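Transcriptional regulator, SorC family (PDB 2O0M) probably regulates transcription as a SorC-family protein, binding DNA and responding to a carbohydrate through a Rossmann-like sugar-binding domain. Local coordinates at residues E143-M149 with H170-A176; N237-I243 with I300-I306; H95-K99 with R109-V113. All coordinates share one frame; numbering follows the deposited sequence.

Contact 1: residues E143-M149 with H170-A176; sequences ENTIAVM and HNLFVPA
Glu143 and His170 meet near the start of the parallel strands 142-148 and 169-175, and their side chains rise from the same face of the sheet. From CB the glutamate chain runs with CG anti to its own carbonyl carbon (chi1 -53°), then folds at chi2, which turns the carboxylate across to the histidine. There CD approaches the edge of the imidazole, OE1 lies 3.5 Å from His170 CB, and OE2 accepts a hydrogen bond from ND1 at 2.7 Å. The N-H points almost straight at the oxygen (167°) and reaches it on the syn side, somewhat out of the carboxylate plane. A water close to both Glu143 OE1 and the His170 carbonyl fills in beside them.

Further along, Thr145, Leu172 and Val174 continue this face, where Leu172 and Val174 touch helix 224-234; Thr145 CG2 lies 3.8 Å from Val174 CG2. Ile146 and Phe173 stand side by side on the other face. Ile146 CD1 sits over the phenyl ring, 4.2 Å from its centroid, a CH-pi contact suited to a branched aliphatic beside a flat apolar ring. Small Ala147 and Ala176 pack CB to CB at 4.0 Å where the second strand ends.

Between the side chains runs the parallel ladder, with residues 144, 146 and 148 each both giving and taking a backbone bond. Such pairing, with helix 152-159 linking the strands in sequence, is the beta-alpha-beta unit of a Rossmann-like domain. The short, straight His-carboxylate bond would probably favour a protonated imidazole, in which case it gains an electrostatic part at the more exposed end of a largely buried strand pair.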
# COMPACT_ATOMS: atom_id res chain seq x y z
N GLU A 143 -17.29 11.82 5.39
CA GLU A 143 -16.41 11.89 4.24
C GLU A 143 -15.06 11.27 4.59
O GLU A 143 -14.31 11.81 5.40
CB GLU A 143 -16.20 13.34 3.79
CG GLU A 143 -17.49 14.12 3.55
CD GLU A 143 -18.29 13.61 2.39
OE1 GLU A 143 -17.69 13.35 1.32
OE2 GLU A 143 -19.53 13.48 2.54
N ASN A 144 -14.76 10.13 3.98
CA ASN A 144 -13.49 9.45 4.18
C ASN A 144 -12.58 9.64 2.99
O ASN A 144 -13.05 9.68 1.85
CB ASN A 144 -13.73 7.95 4.37
CG ASN A 144 -14.68 7.66 5.51
OD1 ASN A 144 -15.73 7.02 5.33
ND2 ASN A 144 -14.33 8.13 6.69
N THR A 145 -11.28 9.79 3.25
CA THR A 145 -10.27 9.83 2.20
C THR A 145 -9.31 8.65 2.43
O THR A 145 -8.69 8.54 3.49
CB THR A 145 -9.54 11.17 2.18
OG1 THR A 145 -10.49 12.21 1.92
CG2 THR A 145 -8.43 11.18 1.12
N ILE A 146 -9.25 7.78 1.43
CA ILE A 146 -8.44 6.57 1.46
C ILE A 146 -7.28 6.73 0.48
O ILE A 146 -7.49 6.81 -0.73
CB ILE A 146 -9.25 5.32 1.08
CG1 ILE A 146 -10.46 5.16 1.99
CG2 ILE A 146 -8.37 4.08 1.13
CD1 ILE A 146 -11.74 5.73 1.44
N ALA A 147 -6.07 6.78 1.02
CA ALA A 147 -4.86 6.93 0.24
C ALA A 147 -4.29 5.55 -0.05
O ALA A 147 -4.10 4.74 0.86
CB ALA A 147 -3.86 7.76 0.96
N VAL A 148 -4.01 5.28 -1.32
CA VAL A 148 -3.61 3.94 -1.71
C VAL A 148 -2.30 3.92 -2.49
O VAL A 148 -1.96 4.86 -3.20
CB VAL A 148 -4.69 3.25 -2.55
CG1 VAL A 148 -6.00 3.14 -1.77
CG2 VAL A 148 -4.92 3.98 -3.85
N MSE A 149 -1.55 2.83 -2.30
CA MSE A 149 -0.44 2.50 -3.17
C MSE A 149 -0.87 1.55 -4.29
O MSE A 149 -1.93 0.94 -4.24
CB MSE A 149 0.73 1.92 -2.38
CG MSE A 149 1.37 2.91 -1.44
SE MSE A 149 2.27 4.42 -2.31
CE MSE A 149 3.64 3.48 -3.18
N HIS A 170 -19.37 8.52 2.36
CA HIS A 170 -18.84 8.88 1.05
C HIS A 170 -17.33 8.74 1.07
O HIS A 170 -16.64 9.47 1.77
CB HIS A 170 -19.23 10.30 0.68
CG HIS A 170 -20.70 10.55 0.79
ND1 HIS A 170 -21.23 11.68 1.37
CD2 HIS A 170 -21.76 9.78 0.44
CE1 HIS A 170 -22.55 11.61 1.35
NE2 HIS A 170 -22.90 10.46 0.79
N ASN A 171 -16.83 7.81 0.26
CA ASN A 171 -15.40 7.51 0.21
C ASN A 171 -14.72 8.07 -1.02
O ASN A 171 -15.20 7.88 -2.14
CB ASN A 171 -15.19 6.00 0.25
CG ASN A 171 -15.86 5.34 1.44
OD1 ASN A 171 -16.57 4.33 1.28
ND2 ASN A 171 -15.65 5.89 2.62
N LEU A 172 -13.60 8.76 -0.80
CA LEU A 172 -12.75 9.29 -1.86
C LEU A 172 -11.40 8.55 -1.85
O LEU A 172 -10.74 8.48 -0.80
CB LEU A 172 -12.52 10.78 -1.65
CG LEU A 172 -11.64 11.50 -2.65
CD1 LEU A 172 -12.35 11.61 -3.98
CD2 LEU A 172 -11.25 12.86 -2.13
N PHE A 173 -10.99 8.05 -3.00
CA PHE A 173 -9.71 7.35 -3.14
C PHE A 173 -8.70 8.23 -3.86
O PHE A 173 -9.01 8.84 -4.90
CB PHE A 173 -9.88 6.01 -3.88
CG PHE A 173 -10.78 5.04 -3.17
CD1 PHE A 173 -10.27 4.07 -2.33
CD2 PHE A 173 -12.17 5.16 -3.31
CE1 PHE A 173 -11.13 3.17 -1.68
CE2 PHE A 173 -13.04 4.27 -2.65
CZ PHE A 173 -12.50 3.29 -1.82
N VAL A 174 -7.50 8.31 -3.29
CA VAL A 174 -6.42 9.08 -3.86
C VAL A 174 -5.14 8.26 -3.76
O VAL A 174 -5.01 7.40 -2.87
CB VAL A 174 -6.23 10.41 -3.10
CG1 VAL A 174 -7.44 11.29 -3.28
CG2 VAL A 174 -5.95 10.17 -1.61
N PRO A 175 -4.19 8.50 -4.65
CA PRO A 175 -2.89 7.85 -4.49
C PRO A 175 -2.15 8.37 -3.26
O PRO A 175 -2.25 9.56 -2.97
CB PRO A 175 -2.14 8.27 -5.75
CG PRO A 175 -2.76 9.59 -6.10
CD PRO A 175 -4.21 9.40 -5.82
N ALA A 176 -1.40 7.51 -2.57
CA ALA A 176 -0.65 7.93 -1.38
C ALA A 176 0.63 8.66 -1.76
O ALA A 176 1.17 9.48 -1.00
CB ALA A 176 -0.31 6.75 -0.51
O HOH W 1 -15.29 11.73 0.63

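Contact 2: residues N237-I243 with I300-I306; sequences NCVVHSI and IPYVVAI
Val239 and Val304 lie at the middle of a parallel ladder in which Val239 N donates to Tyr302 O and Val304 N to Val239 O, both at 2.9 Å. His241 extends it, its N bonded to Val304 O and its O to Ile306 N. At the start the bond from Tyr302 N to Asn237 O is weak. Beyond His241 a side chain takes over: Ser242 OG, placed anti to its own backbone N (chi1 -168°), donates to Ile306 O at 2.7 Å in the carbonyl plane, a task for which a short hydroxyl is well suited.

These strands belong to the parallel core of the Rossmann-like sugar-binding domain, and beta-branched valines and isoleucines suit its extended backbone. Cys238, Val240 and Val304 face helix 122-138 and helix 152-159, the side on which Val240 CG1 meets Ile306 CD1 at 3.7 Å. Val239, Val303 and Ala305 point to the other face; there Val239 CG2 presses on Ile300 CD1 at 3.4 Å, tighter than usual for two methyl groups, with the side chains crossing at about a right angle.

A CH-pi contact forms at His241, whose CG sits between its backbone N and carbonyl carbon (chi1 70°), swinging the imidazole across the neighbouring strand. Ala305 CA lies over one ring face, 4.1 Å from the centroid, and the alanine's small CB lets the ring settle close. Phe273 and Tyr319 also meet this ring, while a phosphate ion, probably from the crystallisation liquor, is about 4 Å from the Ser242 side chain.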
# COMPACT_ATOMS: atom_id res chain seq x y z
N ASN A 237 -7.78 9.62 6.19
CA ASN A 237 -8.02 8.88 7.44
C ASN A 237 -7.87 7.36 7.28
O ASN A 237 -8.04 6.61 8.24
CB ASN A 237 -9.39 9.24 8.06
CG ASN A 237 -10.58 8.85 7.20
OD1 ASN A 237 -10.53 8.87 5.97
ND2 ASN A 237 -11.70 8.52 7.87
N CYS A 238 -7.54 6.92 6.07
CA CYS A 238 -7.28 5.51 5.79
C CYS A 238 -6.15 5.40 4.76
O CYS A 238 -6.04 6.23 3.84
CB CYS A 238 -8.56 4.87 5.28
SG CYS A 238 -8.46 3.13 4.85
N VAL A 239 -5.29 4.39 4.94
CA VAL A 239 -4.25 4.07 3.97
C VAL A 239 -4.28 2.57 3.72
O VAL A 239 -4.34 1.79 4.66
CB VAL A 239 -2.86 4.49 4.45
CG1 VAL A 239 -1.77 4.09 3.44
CG2 VAL A 239 -2.79 5.99 4.65
N VAL A 240 -4.20 2.19 2.45
CA VAL A 240 -4.12 0.78 2.06
C VAL A 240 -2.93 0.60 1.13
O VAL A 240 -2.73 1.38 0.19
CB VAL A 240 -5.41 0.25 1.38
CG1 VAL A 240 -5.29 -1.24 1.20
CG2 VAL A 240 -6.63 0.60 2.20
N HIS A 241 -2.11 -0.41 1.41
CA HIS A 241 -0.90 -0.63 0.65
C HIS A 241 -0.49 -2.09 0.67
O HIS A 241 -0.95 -2.85 1.52
CB HIS A 241 0.22 0.24 1.23
CG HIS A 241 0.69 -0.20 2.59
ND1 HIS A 241 -0.02 0.03 3.74
CD2 HIS A 241 1.82 -0.83 2.96
CE1 HIS A 241 0.65 -0.46 4.77
NE2 HIS A 241 1.78 -0.96 4.33
N SER A 242 0.38 -2.48 -0.26
CA SER A 242 1.08 -3.74 -0.16
C SER A 242 2.50 -3.49 0.35
O SER A 242 2.86 -2.36 0.74
CB SER A 242 1.05 -4.53 -1.49
OG SER A 242 1.49 -5.87 -1.31
N ILE A 243 3.27 -4.56 0.40
CA ILE A 243 4.67 -4.53 0.78
C ILE A 243 5.41 -5.19 -0.36
O ILE A 243 5.09 -6.32 -0.75
CB ILE A 243 4.90 -5.29 2.10
CG1 ILE A 243 4.10 -4.64 3.23
CG2 ILE A 243 6.38 -5.33 2.46
CD1 ILE A 243 3.89 -5.56 4.42
N ILE A 300 -2.84 7.96 11.41
CA ILE A 300 -3.99 7.62 10.56
C ILE A 300 -4.72 6.45 11.21
O ILE A 300 -4.11 5.43 11.50
CB ILE A 300 -3.53 7.26 9.13
CG1 ILE A 300 -2.90 8.50 8.48
CG2 ILE A 300 -4.69 6.77 8.29
CD1 ILE A 300 -2.30 8.24 7.15
N PRO A 301 -6.04 6.60 11.49
CA PRO A 301 -6.74 5.55 12.24
C PRO A 301 -6.79 4.19 11.56
O PRO A 301 -6.64 3.17 12.23
CB PRO A 301 -8.17 6.11 12.43
CG PRO A 301 -8.27 7.29 11.58
CD PRO A 301 -6.89 7.76 11.20
N TYR A 302 -6.96 4.18 10.24
CA TYR A 302 -7.26 2.93 9.53
C TYR A 302 -6.13 2.65 8.53
O TYR A 302 -6.02 3.30 7.49
CB TYR A 302 -8.63 3.01 8.86
CG TYR A 302 -9.68 3.49 9.83
CD1 TYR A 302 -9.93 2.79 11.00
CD2 TYR A 302 -10.36 4.69 9.63
CE1 TYR A 302 -10.88 3.25 11.93
CE2 TYR A 302 -11.30 5.15 10.54
CZ TYR A 302 -11.55 4.43 11.69
OH TYR A 302 -12.49 4.89 12.61
N VAL A 303 -5.27 1.71 8.89
CA VAL A 303 -4.08 1.41 8.11
C VAL A 303 -4.14 -0.07 7.80
O VAL A 303 -4.18 -0.88 8.71
CB VAL A 303 -2.79 1.75 8.88
CG1 VAL A 303 -1.57 1.41 8.03
CG2 VAL A 303 -2.77 3.23 9.25
N VAL A 304 -4.14 -0.41 6.51
CA VAL A 304 -4.29 -1.79 6.10
C VAL A 304 -3.17 -2.14 5.14
O VAL A 304 -3.06 -1.53 4.07
CB VAL A 304 -5.65 -2.05 5.43
CG1 VAL A 304 -5.83 -3.53 5.12
CG2 VAL A 304 -6.80 -1.56 6.31
N ALA A 305 -2.36 -3.12 5.54
CA ALA A 305 -1.31 -3.69 4.69
C ALA A 305 -1.85 -5.01 4.10
O ALA A 305 -2.42 -5.84 4.82
CB ALA A 305 -0.07 -3.97 5.48
N ILE A 306 -1.64 -5.21 2.80
CA ILE A 306 -2.11 -6.42 2.13
C ILE A 306 -0.93 -7.03 1.41
O ILE A 306 -0.43 -6.46 0.46
CB ILE A 306 -3.21 -6.10 1.09
CG1 ILE A 306 -4.35 -5.31 1.72
CG2 ILE A 306 -3.75 -7.40 0.48
CD1 ILE A 306 -5.48 -4.94 0.75

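Contact 3: residues H95-K99 with R109-V113; sequences HQIEK and RCIVV
Glu98 reaches from the first turn of helix 96-105 to the backbone edge of strand 109-113, and its two carboxylate oxygens serve different partners. The chain is extended beyond CG (chi2 174°), which carries the carboxylate the full distance to the strand. OE2 accepts a hydrogen bond from Val112 N at 2.9 Å, nearly straight at 168°, through the anti lone pair, the one facing away from OE1. OE1 meets Arg109 NH2 at 2.9 Å in a salt bridge whose hydrogen bond is weak because the N-H is poorly aimed. OE1 comes to the edge of the guanidinium, in its plane, with the two flat groups turned 74° against each other; with OE2 engaged by Val112 N, a single oxygen-nitrogen pair carries the salt bridge. Ile111 CG1 lies over one guanidinium face. A long, bent arginine suits this place, since its CB starts away from the helix and only its end returns.

Aliphatic parts do the rest. Glu98 CG packs on Val112 CG2 at 3.6 Å, and Ile97 crosses Val112 at about a right angle, its CG2 4.1 Å from Val112 CB. Glu98 CB and CG also cover Cys110 O, a buried carbonyl with no polar partner in the model.

Strand 109-113 is an edge strand, paired with parallel strand 328-332; on its other side Glu98 satisfies the Val112 N-H. Ile111 and Val113 turn to helix 122-138, whereas Ile97 also touches helix 333-339, so helix 96-105 packs beside the C-terminal helix.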
# COMPACT_ATOMS: atom_id res chain seq x y z
N HIS A 95 -7.90 -18.81 12.90
CA HIS A 95 -7.93 -17.98 14.15
C HIS A 95 -6.62 -18.07 14.93
O HIS A 95 -6.02 -17.05 15.26
CB HIS A 95 -9.08 -18.41 15.06
CG HIS A 95 -9.04 -17.78 16.41
ND1 HIS A 95 -8.54 -18.44 17.52
CD2 HIS A 95 -9.38 -16.54 16.83
CE1 HIS A 95 -8.61 -17.63 18.57
NE2 HIS A 95 -9.11 -16.48 18.18
N GLN A 96 -6.22 -19.30 15.23
CA GLN A 96 -4.97 -19.58 15.93
C GLN A 96 -3.78 -18.93 15.22
O GLN A 96 -2.98 -18.23 15.83
CB GLN A 96 -4.75 -21.09 16.03
CG GLN A 96 -4.11 -21.54 17.32
CD GLN A 96 -2.69 -21.05 17.48
OE1 GLN A 96 -2.33 -20.50 18.51
NE2 GLN A 96 -1.89 -21.25 16.44
N ILE A 97 -3.68 -19.17 13.91
CA ILE A 97 -2.59 -18.61 13.11
C ILE A 97 -2.67 -17.07 13.06
O ILE A 97 -1.65 -16.39 13.10
CB ILE A 97 -2.52 -19.24 11.68
CG1 ILE A 97 -1.23 -18.84 10.96
CG2 ILE A 97 -3.75 -18.89 10.84
CD1 ILE A 97 -0.96 -19.64 9.69
N GLU A 98 -3.89 -16.55 13.00
CA GLU A 98 -4.11 -15.09 13.02
C GLU A 98 -3.63 -14.48 14.34
O GLU A 98 -2.99 -13.43 14.35
CB GLU A 98 -5.58 -14.77 12.79
CG GLU A 98 -6.01 -15.01 11.34
CD GLU A 98 -7.49 -14.83 11.09
OE1 GLU A 98 -8.28 -14.83 12.05
OE2 GLU A 98 -7.87 -14.69 9.91
N LYS A 99 -3.95 -15.15 15.45
CA LYS A 99 -3.48 -14.72 16.77
C LYS A 99 -1.96 -14.70 16.83
O LYS A 99 -1.36 -13.74 17.31
CB LYS A 99 -4.00 -15.65 17.86
CG LYS A 99 -3.39 -15.42 19.25
CD LYS A 99 -3.84 -16.51 20.21
CE LYS A 99 -3.02 -16.51 21.50
NZ LYS A 99 -3.28 -17.73 22.34
N ARG A 109 -4.61 -6.54 14.23
CA ARG A 109 -5.37 -7.59 13.63
C ARG A 109 -4.62 -8.13 12.44
O ARG A 109 -4.02 -7.39 11.69
CB ARG A 109 -6.72 -7.03 13.19
CG ARG A 109 -7.72 -8.04 12.71
CD ARG A 109 -8.17 -8.96 13.82
NE ARG A 109 -8.22 -10.32 13.31
CZ ARG A 109 -9.21 -10.81 12.56
NH1 ARG A 109 -10.25 -10.05 12.23
NH2 ARG A 109 -9.15 -12.06 12.14
N CYS A 110 -4.66 -9.44 12.29
CA CYS A 110 -4.16 -10.08 11.10
C CYS A 110 -5.26 -11.00 10.60
O CYS A 110 -5.85 -11.75 11.38
CB CYS A 110 -2.87 -10.87 11.38
SG CYS A 110 -2.24 -11.71 9.92
N ILE A 111 -5.57 -10.89 9.31
CA ILE A 111 -6.51 -11.79 8.65
C ILE A 111 -5.69 -12.69 7.74
O ILE A 111 -4.97 -12.21 6.88
CB ILE A 111 -7.56 -11.03 7.83
CG1 ILE A 111 -8.39 -10.15 8.76
CG2 ILE A 111 -8.47 -12.01 7.08
CD1 ILE A 111 -9.17 -9.05 8.08
N VAL A 112 -5.79 -14.00 7.94
CA VAL A 112 -5.05 -14.98 7.16
C VAL A 112 -6.02 -15.73 6.24
O VAL A 112 -6.87 -16.50 6.70
CB VAL A 112 -4.29 -15.99 8.05
CG1 VAL A 112 -3.60 -17.03 7.20
CG2 VAL A 112 -3.29 -15.29 8.95
N VAL A 113 -5.90 -15.47 4.94
CA VAL A 113 -6.76 -16.08 3.94
C VAL A 113 -6.21 -17.46 3.57
O VAL A 113 -4.99 -17.65 3.47
CB VAL A 113 -6.85 -15.18 2.68
CG1 VAL A 113 -7.62 -15.86 1.55
CG2 VAL A 113 -7.50 -13.85 3.06

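In the fold
From the first modelled residue, contact 3 comes first: helix 96-105 leads into strand 109-113 and the pair closes a loop of nine residues. After helix 122-138, contact 1 closes around helix 152-159, and contact 2 then spans the long excursion from 243 to 300, which holds two helices and three short antiparallel strands. The three follow in series, with none nested or crossed. Contacts 1 and 2 touch directly, since strands 142-148 and 238-245 are neighbours, and Ala147 N probably bonds to Cys238 O. Contact 3, about 17 Å from contact 2 between centres, joins the same sheet through strand 328-332, which lies between strands 109-113 and 302-306.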